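Local coordinates for protein 3-dehydroshikimate dehydratase (Bacillus anthracis, PDB 3DX5) that catalyses the manganese-dependent dehydration of 3-dehydroshikimate to 3,4-dihydroxybenzoate, a step in the biosynthesis of the siderophore petrobactin, at residues A[101-106]-A[137-142]; A[199-204]-A[231-236]; A[9-14]-A[253-258]. One frame throughout, in Å; residues are numbered along the deposited sequence.

Interaction 1 (A[101-106]-A[137-142]). With MN (manganese (II) ion), chain B; DHB (3,4-dihydroxybenzoic acid), chain D.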
loop_
_atom_site.group_PDB
_atom_site.type_symbol
_atom_site.label_atom_id
_atom_site.label_comp_id
_atom_site.label_asym_id
_atom_site.label_seq_id
_atom_site.Cartn_x
_atom_site.Cartn_y
_atom_site.Cartn_z
ATOM N N ILE A 101 -5.383 -3.918 19.944
ATOM C CA ILE A 101 -5.326 -4.378 18.563
ATOM C C ILE A 101 -6.623 -3.981 17.831
ATOM O O ILE A 101 -7.732 -4.366 18.242
ATOM C CB ILE A 101 -5.209 -5.927 18.459
ATOM C CG1 ILE A 101 -3.964 -6.452 19.185
ATOM C CG2 ILE A 101 -5.213 -6.379 16.986
ATOM C CD1 ILE A 101 -2.601 -5.778 18.770
ATOM N N ARG A 102 -6.485 -3.255 16.728
ATOM C CA ARG A 102 -7.636 -2.843 15.951
ATOM C C ARG A 102 -7.922 -3.901 14.879
ATOM O O ARG A 102 -7.018 -4.358 14.174
ATOM C CB ARG A 102 -7.325 -1.479 15.292
ATOM C CG ARG A 102 -8.472 -0.807 14.473
ATOM C CD ARG A 102 -8.860 -1.497 13.112
ATOM N NE ARG A 102 -7.784 -1.796 12.154
ATOM C CZ ARG A 102 -7.320 -0.929 11.258
ATOM N NH1 ARG A 102 -6.351 -1.303 10.409
ATOM N NH2 ARG A 102 -7.827 0.315 11.220
ATOM N N THR A 103 -9.180 -4.291 14.756
ATOM C CA THR A 103 -9.592 -5.145 13.647
ATOM C C THR A 103 -10.956 -4.714 13.140
ATOM O O THR A 103 -11.576 -3.804 13.707
ATOM C CB THR A 103 -9.538 -6.663 14.003
ATOM O OG1 THR A 103 -9.698 -7.433 12.806
ATOM C CG2 THR A 103 -10.656 -7.079 14.993
ATOM N N PHE A 104 -11.385 -5.317 12.039
ATOM C CA PHE A 104 -12.682 -5.025 11.415
ATOM C C PHE A 104 -13.588 -6.217 11.607
ATOM O O PHE A 104 -13.106 -7.352 11.659
ATOM C CB PHE A 104 -12.509 -4.720 9.920
ATOM C CG PHE A 104 -11.760 -3.437 9.672
ATOM C CD1 PHE A 104 -12.382 -2.206 9.862
ATOM C CD2 PHE A 104 -10.420 -3.456 9.302
ATOM C CE1 PHE A 104 -11.694 -1.020 9.676
ATOM C CE2 PHE A 104 -9.729 -2.259 9.088
ATOM C CZ PHE A 104 -10.357 -1.059 9.284
ATOM N N ALA A 105 -14.887 -5.987 11.713
ATOM C CA ALA A 105 -15.820 -7.077 11.949
ATOM C C ALA A 105 -16.462 -7.467 10.629
ATOM O O ALA A 105 -17.546 -6.997 10.284
ATOM C CB ALA A 105 -16.881 -6.666 12.963
ATOM N N GLY A 106 -15.780 -8.324 9.890
ATOM C CA GLY A 106 -16.301 -8.817 8.623
ATOM C C GLY A 106 -15.949 -7.942 7.441
ATOM O O GLY A 106 -15.377 -6.872 7.606
HETATM N N MSE A 137 -5.092 -7.818 26.824
HETATM C CA MSE A 137 -5.142 -6.925 25.682
HETATM C C MSE A 137 -6.571 -6.835 25.173
HETATM O O MSE A 137 -7.339 -7.782 25.302
HETATM C CB MSE A 137 -4.223 -7.458 24.580
HETATM C CG MSE A 137 -2.732 -7.392 24.935
HETATM SE SE MSE A 137 -1.701 -8.373 23.611
HETATM C CE MSE A 137 0.082 -8.467 24.495
ATOM N N TYR A 138 -6.916 -5.691 24.592
ATOM C CA TYR A 138 -8.264 -5.424 24.114
ATOM C C TYR A 138 -8.312 -5.493 22.610
ATOM O O TYR A 138 -7.375 -5.009 21.917
ATOM C CB TYR A 138 -8.754 -4.049 24.576
ATOM C CG TYR A 138 -8.844 -3.954 26.084
ATOM C CD1 TYR A 138 -9.978 -4.424 26.770
ATOM C CD2 TYR A 138 -7.761 -3.485 26.832
ATOM C CE1 TYR A 138 -10.055 -4.389 28.165
ATOM C CE2 TYR A 138 -7.830 -3.434 28.249
ATOM C CZ TYR A 138 -8.994 -3.874 28.887
ATOM O OH TYR A 138 -9.068 -3.844 30.252
ATOM N N VAL A 139 -9.426 -6.050 22.118
ATOM C CA VAL A 139 -9.729 -6.077 20.695
ATOM C C VAL A 139 -10.686 -4.927 20.389
ATOM O O VAL A 139 -11.830 -4.910 20.859
ATOM C CB VAL A 139 -10.392 -7.439 20.302
ATOM C CG1 VAL A 139 -10.802 -7.455 18.814
ATOM C CG2 VAL A 139 -9.457 -8.565 20.630
ATOM N N LEU A 140 -10.240 -3.972 19.579
ATOM C CA LEU A 140 -11.086 -2.854 19.194
ATOM C C LEU A 140 -11.622 -3.042 17.792
ATOM O O LEU A 140 -10.840 -3.095 16.819
ATOM C CB LEU A 140 -10.297 -1.543 19.237
ATOM C CG LEU A 140 -10.158 -0.897 20.624
ATOM C CD1 LEU A 140 -9.265 -1.785 21.565
ATOM C CD2 LEU A 140 -9.595 0.495 20.495
ATOM N N LEU A 141 -12.945 -3.108 17.664
ATOM C CA LEU A 141 -13.545 -3.123 16.343
ATOM C C LEU A 141 -13.697 -1.698 15.896
ATOM O O LEU A 141 -14.151 -0.835 16.660
ATOM C CB LEU A 141 -14.937 -3.805 16.365
ATOM C CG LEU A 141 -14.966 -5.243 16.913
ATOM C CD1 LEU A 141 -16.433 -5.762 16.937
ATOM C CD2 LEU A 141 -14.051 -6.184 16.133
ATOM N N GLU A 142 -13.316 -1.442 14.661
ATOM C CA GLU A 142 -13.437 -0.100 14.093
ATOM C C GLU A 142 -14.835 0.055 13.440
ATOM O O GLU A 142 -15.306 -0.853 12.785
ATOM C CB GLU A 142 -12.296 0.131 13.086
ATOM C CG GLU A 142 -12.293 1.536 12.516
ATOM C CD GLU A 142 -10.952 1.904 11.954
ATOM O OE1 GLU A 142 -9.911 1.496 12.511
ATOM O OE2 GLU A 142 -10.949 2.623 10.953
HETATM MN MN MN B . -10.354 4.533 10.394
HETATM C C1 DHB D . -8.544 1.768 6.831
HETATM C C2 DHB D . -9.169 2.548 7.799
HETATM C C3 DHB D . -10.174 3.452 7.439
HETATM O O3 DHB D . -10.839 4.249 8.334
HETATM C C4 DHB D . -10.570 3.531 6.031
HETATM O O4 DHB D . -11.551 4.409 5.724
HETATM C C5 DHB D . -9.958 2.724 5.076
HETATM C C6 DHB D . -8.940 1.848 5.493
HETATM C C DHB D . -7.440 0.813 7.255
HETATM O O1 DHB D . -6.861 0.053 6.473
HETATM O O2 DHB D . -7.047 0.796 8.527
HETATM O O HOH W 1 -15.556 -3.193 11.321
#

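Interaction 2 (A[199-204]-A[231-236]). With DHB (3,4-dihydroxybenzoic acid), chain D.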
loop_
_atom_site.group_PDB
_atom_site.type_symbol
_atom_site.label_atom_id
_atom_site.label_comp_id
_atom_site.label_asym_id
_atom_site.label_seq_id
_atom_site.Cartn_x
_atom_site.Cartn_y
_atom_site.Cartn_z
ATOM N N PHE A 199 -9.993 10.322 13.659
ATOM C CA PHE A 199 -10.527 11.597 13.214
ATOM C C PHE A 199 -10.112 11.805 11.751
ATOM O O PHE A 199 -8.918 11.929 11.456
ATOM C CB PHE A 199 -9.887 12.759 14.006
ATOM C CG PHE A 199 -10.429 12.974 15.425
ATOM C CD1 PHE A 199 -11.325 12.090 16.018
ATOM C CD2 PHE A 199 -9.960 14.043 16.181
ATOM C CE1 PHE A 199 -11.788 12.302 17.329
ATOM C CE2 PHE A 199 -10.414 14.275 17.487
ATOM C CZ PHE A 199 -11.337 13.399 18.064
ATOM N N LYS A 200 -11.069 11.873 10.831
ATOM C CA LYS A 200 -10.746 12.327 9.472
ATOM C C LYS A 200 -12.002 13.008 8.941
ATOM O O LYS A 200 -13.077 12.872 9.537
ATOM C CB LYS A 200 -10.238 11.167 8.560
ATOM C CG LYS A 200 -11.221 9.958 8.385
ATOM C CD LYS A 200 -10.630 8.944 7.375
ATOM C CE LYS A 200 -11.576 7.752 7.109
ATOM N NZ LYS A 200 -11.802 6.912 8.340
ATOM N N ASN A 201 -11.898 13.728 7.830
ATOM C CA ASN A 201 -13.056 14.479 7.332
ATOM C C ASN A 201 -13.101 14.431 5.820
ATOM O O ASN A 201 -12.115 14.055 5.172
ATOM C CB ASN A 201 -13.020 15.943 7.819
ATOM C CG ASN A 201 -14.422 16.505 8.069
ATOM O OD1 ASN A 201 -15.423 15.945 7.583
ATOM N ND2 ASN A 201 -14.505 17.601 8.835
ATOM N N ILE A 202 -14.217 14.853 5.240
ATOM C CA ILE A 202 -14.356 14.816 3.789
ATOM C C ILE A 202 -15.048 16.118 3.405
ATOM O O ILE A 202 -15.824 16.662 4.225
ATOM C CB ILE A 202 -15.168 13.561 3.351
ATOM C CG1 ILE A 202 -15.043 13.315 1.862
ATOM C CG2 ILE A 202 -16.676 13.679 3.714
ATOM C CD1 ILE A 202 -13.723 12.670 1.467
ATOM N N SER A 203 -14.808 16.639 2.200
ATOM C CA SER A 203 -15.457 17.937 1.857
ATOM C C SER A 203 -16.956 17.792 1.601
ATOM O O SER A 203 -17.716 18.735 1.802
ATOM C CB SER A 203 -14.794 18.617 0.650
ATOM O OG SER A 203 -14.910 17.760 -0.481
ATOM N N SER A 204 -17.400 16.607 1.202
ATOM C CA SER A 204 -18.807 16.402 0.818
ATOM C C SER A 204 -19.062 14.909 0.798
ATOM O O SER A 204 -18.137 14.132 0.482
ATOM C CB SER A 204 -19.046 17.016 -0.582
ATOM O OG SER A 204 -20.076 16.367 -1.305
ATOM N N GLU A 231 -12.125 21.715 7.998
ATOM C CA GLU A 231 -12.421 22.160 6.640
ATOM C C GLU A 231 -13.406 21.217 5.935
ATOM O O GLU A 231 -13.691 21.395 4.766
ATOM C CB GLU A 231 -11.119 22.280 5.840
ATOM C CG GLU A 231 -10.150 23.305 6.412
ATOM C CD GLU A 231 -8.870 23.459 5.603
ATOM O OE1 GLU A 231 -8.812 23.035 4.435
ATOM O OE2 GLU A 231 -7.899 24.021 6.143
ATOM N N GLY A 232 -13.922 20.218 6.645
ATOM C CA GLY A 232 -14.887 19.287 6.063
ATOM C C GLY A 232 -16.299 19.359 6.616
ATOM O O GLY A 232 -16.600 20.223 7.424
ATOM N N ILE A 233 -17.151 18.424 6.190
ATOM C CA ILE A 233 -18.584 18.456 6.502
ATOM C C ILE A 233 -18.894 17.938 7.925
ATOM O O ILE A 233 -19.820 18.413 8.557
ATOM C CB ILE A 233 -19.446 17.767 5.365
ATOM C CG1 ILE A 233 -20.954 17.967 5.548
ATOM C CG2 ILE A 233 -19.111 16.294 5.207
ATOM C CD1 ILE A 233 -21.452 19.492 5.455
ATOM N N VAL A 234 -18.132 16.976 8.425
ATOM C CA VAL A 234 -18.286 16.546 9.812
ATOM C C VAL A 234 -17.815 17.655 10.761
ATOM O O VAL A 234 -16.777 18.301 10.512
ATOM C CB VAL A 234 -17.507 15.256 10.105
ATOM C CG1 VAL A 234 -17.741 14.788 11.573
ATOM C CG2 VAL A 234 -17.913 14.169 9.126
ATOM N N ASN A 235 -18.586 17.882 11.823
ATOM C CA ASN A 235 -18.338 18.967 12.776
ATOM C C ASN A 235 -17.432 18.469 13.905
ATOM O O ASN A 235 -17.905 17.891 14.905
ATOM C CB ASN A 235 -19.676 19.534 13.326
ATOM C CG ASN A 235 -19.504 20.848 14.084
ATOM O OD1 ASN A 235 -18.497 21.098 14.710
ATOM N ND2 ASN A 235 -20.504 21.678 14.018
ATOM N N TYR A 236 -16.129 18.690 13.730
ATOM C CA TYR A 236 -15.125 18.308 14.714
ATOM C C TYR A 236 -15.110 19.206 15.964
ATOM O O TYR A 236 -14.653 18.764 17.019
ATOM C CB TYR A 236 -13.728 18.083 14.046
ATOM C CG TYR A 236 -13.673 16.684 13.507
ATOM C CD1 TYR A 236 -14.060 16.398 12.195
ATOM C CD2 TYR A 236 -13.342 15.608 14.345
ATOM C CE1 TYR A 236 -14.071 15.077 11.722
ATOM C CE2 TYR A 236 -13.385 14.285 13.882
ATOM C CZ TYR A 236 -13.705 14.032 12.567
ATOM O OH TYR A 236 -13.764 12.722 12.152
HETATM C C1 DHB D . -8.544 1.768 6.831
HETATM C C2 DHB D . -9.169 2.548 7.799
HETATM C C3 DHB D . -10.174 3.452 7.439
HETATM O O3 DHB D . -10.839 4.249 8.334
HETATM C C4 DHB D . -10.570 3.531 6.031
HETATM O O4 DHB D . -11.551 4.409 5.724
HETATM C C5 DHB D . -9.958 2.724 5.076
HETATM C C6 DHB D . -8.940 1.848 5.493
HETATM C C DHB D . -7.440 0.813 7.255
HETATM O O1 DHB D . -6.861 0.053 6.473
HETATM O O2 DHB D . -7.047 0.796 8.527
#

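Interaction 3 (A[9-14]-A[253-258]). With MN (manganese (II) ion), chain B; DHB (3,4-dihydroxybenzoic acid), chain D.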
loop_
_atom_site.group_PDB
_atom_site.type_symbol
_atom_site.label_atom_id
_atom_site.label_comp_id
_atom_site.label_asym_id
_atom_site.label_seq_id
_atom_site.Cartn_x
_atom_site.Cartn_y
_atom_site.Cartn_z
ATOM N N SER A 9 -0.567 6.540 7.427
ATOM C CA SER A 9 -0.528 7.786 6.641
ATOM C C SER A 9 0.706 7.851 5.754
ATOM O O SER A 9 0.753 8.637 4.795
ATOM C CB SER A 9 -0.588 9.042 7.576
ATOM O OG SER A 9 -1.817 9.028 8.301
ATOM N N PHE A 10 1.720 7.046 6.095
ATOM C CA PHE A 10 3.021 7.074 5.383
ATOM C C PHE A 10 3.220 5.845 4.487
ATOM O O PHE A 10 4.346 5.571 4.068
ATOM C CB PHE A 10 4.154 7.167 6.425
ATOM C CG PHE A 10 4.104 8.429 7.218
ATOM C CD1 PHE A 10 4.769 9.576 6.751
ATOM C CD2 PHE A 10 3.343 8.506 8.391
ATOM C CE1 PHE A 10 4.689 10.790 7.451
ATOM C CE2 PHE A 10 3.237 9.715 9.095
ATOM C CZ PHE A 10 3.911 10.857 8.626
ATOM N N ARG A 11 2.131 5.113 4.198
ATOM C CA ARG A 11 2.206 3.807 3.473
ATOM C C ARG A 11 2.748 3.948 2.038
ATOM O O ARG A 11 3.175 2.959 1.441
ATOM C CB ARG A 11 0.812 3.145 3.456
ATOM C CG ARG A 11 -0.235 3.898 2.518
ATOM C CD ARG A 11 -1.733 3.604 2.916
ATOM N NE ARG A 11 -2.621 4.427 2.065
ATOM C CZ ARG A 11 -2.745 5.759 2.192
ATOM N NH1 ARG A 11 -2.143 6.405 3.197
ATOM N NH2 ARG A 11 -3.497 6.444 1.342
ATOM N N HIS A 12 2.688 5.166 1.480
ATOM C CA HIS A 12 3.171 5.440 0.126
ATOM C C HIS A 12 4.427 6.311 0.024
ATOM O O HIS A 12 4.692 6.953 -1.008
ATOM C CB HIS A 12 2.035 5.995 -0.748
ATOM C CG HIS A 12 0.923 5.011 -0.945
ATOM N ND1 HIS A 12 -0.399 5.348 -0.787
ATOM C CD2 HIS A 12 0.944 3.683 -1.233
ATOM C CE1 HIS A 12 -1.153 4.288 -1.016
ATOM N NE2 HIS A 12 -0.362 3.260 -1.275
ATOM N N GLN A 13 5.245 6.281 1.067
ATOM C CA GLN A 13 6.510 6.979 0.994
ATOM C C GLN A 13 7.597 6.198 1.742
ATOM O O GLN A 13 7.301 5.392 2.628
ATOM C CB GLN A 13 6.356 8.429 1.516
ATOM C CG GLN A 13 6.045 8.547 2.987
ATOM C CD GLN A 13 5.385 9.913 3.336
ATOM O OE1 GLN A 13 4.167 10.103 3.176
ATOM N NE2 GLN A 13 6.180 10.831 3.844
ATOM N N LEU A 14 8.854 6.421 1.356
ATOM C CA LEU A 14 9.985 5.791 2.007
ATOM C C LEU A 14 10.322 6.652 3.211
ATOM O O LEU A 14 10.741 7.781 3.038
ATOM C CB LEU A 14 11.188 5.757 1.039
ATOM C CG LEU A 14 10.953 4.820 -0.140
ATOM C CD1 LEU A 14 12.088 4.926 -1.159
ATOM C CD2 LEU A 14 10.777 3.369 0.360
ATOM N N GLU A 253 -6.256 10.370 11.222
ATOM C CA GLU A 253 -6.151 9.336 10.207
ATOM C C GLU A 253 -6.145 9.944 8.819
ATOM O O GLU A 253 -7.172 9.906 8.107
ATOM C CB GLU A 253 -7.334 8.375 10.321
ATOM C CG GLU A 253 -7.104 7.047 9.588
ATOM C CD GLU A 253 -8.301 6.108 9.715
ATOM O OE1 GLU A 253 -9.439 6.620 9.814
ATOM O OE2 GLU A 253 -8.098 4.863 9.726
ATOM N N TRP A 254 -4.995 10.458 8.404
ATOM C CA TRP A 254 -4.881 11.090 7.093
ATOM C C TRP A 254 -4.457 10.100 6.023
ATOM O O TRP A 254 -3.412 9.445 6.145
ATOM C CB TRP A 254 -3.855 12.243 7.163
ATOM C CG TRP A 254 -3.696 13.003 5.875
ATOM C CD1 TRP A 254 -2.582 13.064 5.097
ATOM C CD2 TRP A 254 -4.679 13.839 5.246
ATOM N NE1 TRP A 254 -2.800 13.881 4.019
ATOM C CE2 TRP A 254 -4.077 14.385 4.085
ATOM C CE3 TRP A 254 -6.002 14.187 5.559
ATOM C CZ2 TRP A 254 -4.761 15.243 3.204
ATOM C CZ3 TRP A 254 -6.697 15.067 4.687
ATOM C CH2 TRP A 254 -6.057 15.593 3.523
ATOM N N PHE A 255 -5.251 9.989 4.965
ATOM C CA PHE A 255 -4.945 9.079 3.872
ATOM C C PHE A 255 -4.518 9.849 2.600
ATOM O O PHE A 255 -4.269 9.238 1.576
ATOM C CB PHE A 255 -6.179 8.236 3.557
ATOM C CG PHE A 255 -6.497 7.208 4.603
ATOM C CD1 PHE A 255 -5.489 6.380 5.108
ATOM C CD2 PHE A 255 -7.801 7.038 5.052
ATOM C CE1 PHE A 255 -5.756 5.398 6.012
ATOM C CE2 PHE A 255 -8.098 6.040 5.985
ATOM C CZ PHE A 255 -7.067 5.227 6.483
ATOM N N GLY A 256 -4.435 11.184 2.680
ATOM C CA GLY A 256 -4.149 12.015 1.492
ATOM C C GLY A 256 -2.665 12.238 1.241
ATOM O O GLY A 256 -1.789 11.595 1.863
ATOM N N HIS A 257 -2.381 13.153 0.322
ATOM C CA HIS A 257 -0.995 13.476 -0.073
ATOM C C HIS A 257 -0.346 14.372 0.962
ATOM O O HIS A 257 -1.061 14.943 1.790
ATOM C CB HIS A 257 -1.015 14.150 -1.467
ATOM C CG HIS A 257 -1.426 13.201 -2.551
ATOM N ND1 HIS A 257 -2.333 13.527 -3.534
ATOM C CD2 HIS A 257 -1.116 11.895 -2.747
ATOM C CE1 HIS A 257 -2.520 12.483 -4.325
ATOM N NE2 HIS A 257 -1.802 11.479 -3.863
ATOM N N ASN A 258 0.990 14.486 0.943
ATOM C CA ASN A 258 1.703 15.480 1.774
ATOM C C ASN A 258 1.414 15.285 3.278
ATOM O O ASN A 258 1.113 16.254 3.987
ATOM C CB ASN A 258 1.304 16.931 1.368
ATOM C CG ASN A 258 1.213 17.129 -0.140
ATOM O OD1 ASN A 258 0.231 17.681 -0.651
ATOM N ND2 ASN A 258 2.229 16.664 -0.863
HETATM MN MN MN B . -10.354 4.533 10.394
HETATM C C1 DHB D . -8.544 1.768 6.831
HETATM C C2 DHB D . -9.169 2.548 7.799
HETATM C C3 DHB D . -10.174 3.452 7.439
HETATM O O3 DHB D . -10.839 4.249 8.334
HETATM C C4 DHB D . -10.570 3.531 6.031
HETATM O O4 DHB D . -11.551 4.409 5.724
HETATM C C5 DHB D . -9.958 2.724 5.076
HETATM C C6 DHB D . -8.940 1.848 5.493
HETATM C C DHB D . -7.440 0.813 7.255
HETATM O O1 DHB D . -6.861 0.053 6.473
HETATM O O2 DHB D . -7.047 0.796 8.527
HETATM O O HOH W 2 -1.506 9.312 3.261
#

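Interaction 1 (A[101-106]-A[137-142])
Glu142 OE1 takes a hydrogen bond from Arg102 NH2 at 2.7 Å, and the pair is also a salt bridge. OE1 lies at the edge of the guanidinium, in its plane. The guanidinium, in contrast, comes to OE1 from above the carboxylate plane, and the two planes stand 50° apart. Asn170 ND2 adds a weak bond to OE1. The other oxygen, Glu142 OE2, is a manganese ligand at 2.1 Å. One carboxylate therefore ties the arginine to the metal. Arg102 CG is anti to the backbone N (chi1 -176°), and bends at chi2 and chi3 fold the chain so that CD passes 3.2 Å from Glu142 OE1. Its NH2 also donates to O2 of 3,4-dihydroxybenzoic acid at 2.8 Å, and NH1 gives the same oxygen a weaker bond. NE is held by Asp69 O. The Phe104 ring covers one guanidinium face, with CE2 over the centre. Its CE1 touches Glu142 CB at 3.6 Å, while O2 of the ligand lies at the ring edge.

Thr103 and Leu141 point to the other side of the sheet. Thr103 CG2 meets Leu141 CD2 at 3.7 Å, and the two side chains lie side by side. Thr103 OG1 is bonded to Leu71 N.

The backbones pair in parallel, Arg102 beside Leu140. Ile101 N bonds to Tyr138 O, Leu140 N to Ile101 O, Thr103 N to Leu140 O and Glu142 N to Thr103 O. A water bridges Ala105 N, 2.9 Å away, and Glu142 O at the end of strand 138-142. Helix 115-134 connects the two strands and packs on Ile101 and Val139. This is a beta-alpha-beta unit of a TIM barrel, with substrate and metal residues at the C-terminal ends of its strands.

Interaction 2 (A[199-204]-A[231-236])
Asn201 chi1, -146°, lies short of fully anti and sets CG against Gly232 CA; chi2, -18°, then turns the amide so that OD1 and ND2 face the backbone of Val234. OD1 accepts from Val234 N at 3.0 Å, in the carbonyl plane and on a lone pair. It also takes a bond from Ile202 N of its own segment. ND2 donates to Val234 O at 2.9 Å and to Leu229 O. The amide is thus gripped at both atoms. Gly232, which has no side chain, lets its CA lie 3.3 Å from Asn201 ND2. Next to it, Ile233 N bonds to Ile202 O at 3.0 Å. The CG2 methyls of Ile202 and Ile233 meet beside that bond.

Tyr236 reaches across to the start of the other segment. Its OH donates to Lys200 O at 2.7 Å, and Asn201 ND2 lies at the ring edge. Tyr236 CE2 sits over one face of the Phe199 ring, 3.6 Å from CG. The ring planes are 55° apart.

Lys200 CB points away from the 231-236 segment; NZ bonds to O3 of 3,4-dihydroxybenzoic acid at 2.8 Å and to Asp172 OD1.

The contact holds the loop before helix 236-243 to the end of strand 194-202. That helix packs on Phe199 and Val234, and helix 173-178 touches Val234 and Tyr236.

Interaction 3 (A[9-14]-A[253-258])
Two direct hydrogen bonds join the segments, from Ser9 and Arg11 to the carbonyls of Trp254 and Phe255. Ser9 OG donates to Trp254 O at 2.7 Å, in the carbonyl plane and on a lone pair. Arg11 NH2 donates to Phe255 O at 2.9 Å, with an N-H...O angle of 164°. That oxygen lies in the guanidinium plane. The arginine chain is extended from CG to NE, and NE and NH1 are bonded to Val216 O and Ile8 O. Within its own segment, Trp254 NE1 donates to His257 O at 3.0 Å. His12 O is hydrogen-bonded to Thr37 OG1 of the second subunit.

One water adds to this network. It accepts from Arg11 NH1 at 3.0 Å and lies within hydrogen-bonding distance of Ser9 O and Gly256 O.

Among the ring contacts, Phe255 CD1 lies over one face of the Arg11 guanidinium, toward its rim. The planes are 78° apart, with NH1 at the ring edge. CE2 of the same ring lies 3.5 Å from C4 of 3,4-dihydroxybenzoic acid.

Metal binding falls to Glu253. CG is anti to the backbone N (chi1 -163°) and the chain runs extended beyond it; both oxygens bind the manganese ion at 2.4 Å. Lys200 NZ bonds to OE1. These loops follow strands 2-6 and 249-252, the first and last of the TIM barrel, and edge its active site.

The three contacts lie around one barrel, with centres 18 to 24 Å apart. Interactions 1 and 2 come in series along the chain, and both are nested inside the span that interaction 3 closes. Interaction 1 joins neighbouring strands 100-103 and 138-142. Interaction 2 sits at the end of strand 194-202. Interaction 3 brings together the loops after the adjacent strands 2-6 and 249-252. All converge on the bound 3,4-dihydroxybenzoic acid. Interactions 1 and 3 share the manganese ion through Glu142 and Glu253. Interactions 2 and 3 touch through the salt bridge of Lys200 with Glu253. The active site is thus assembled from distant parts of the sequence.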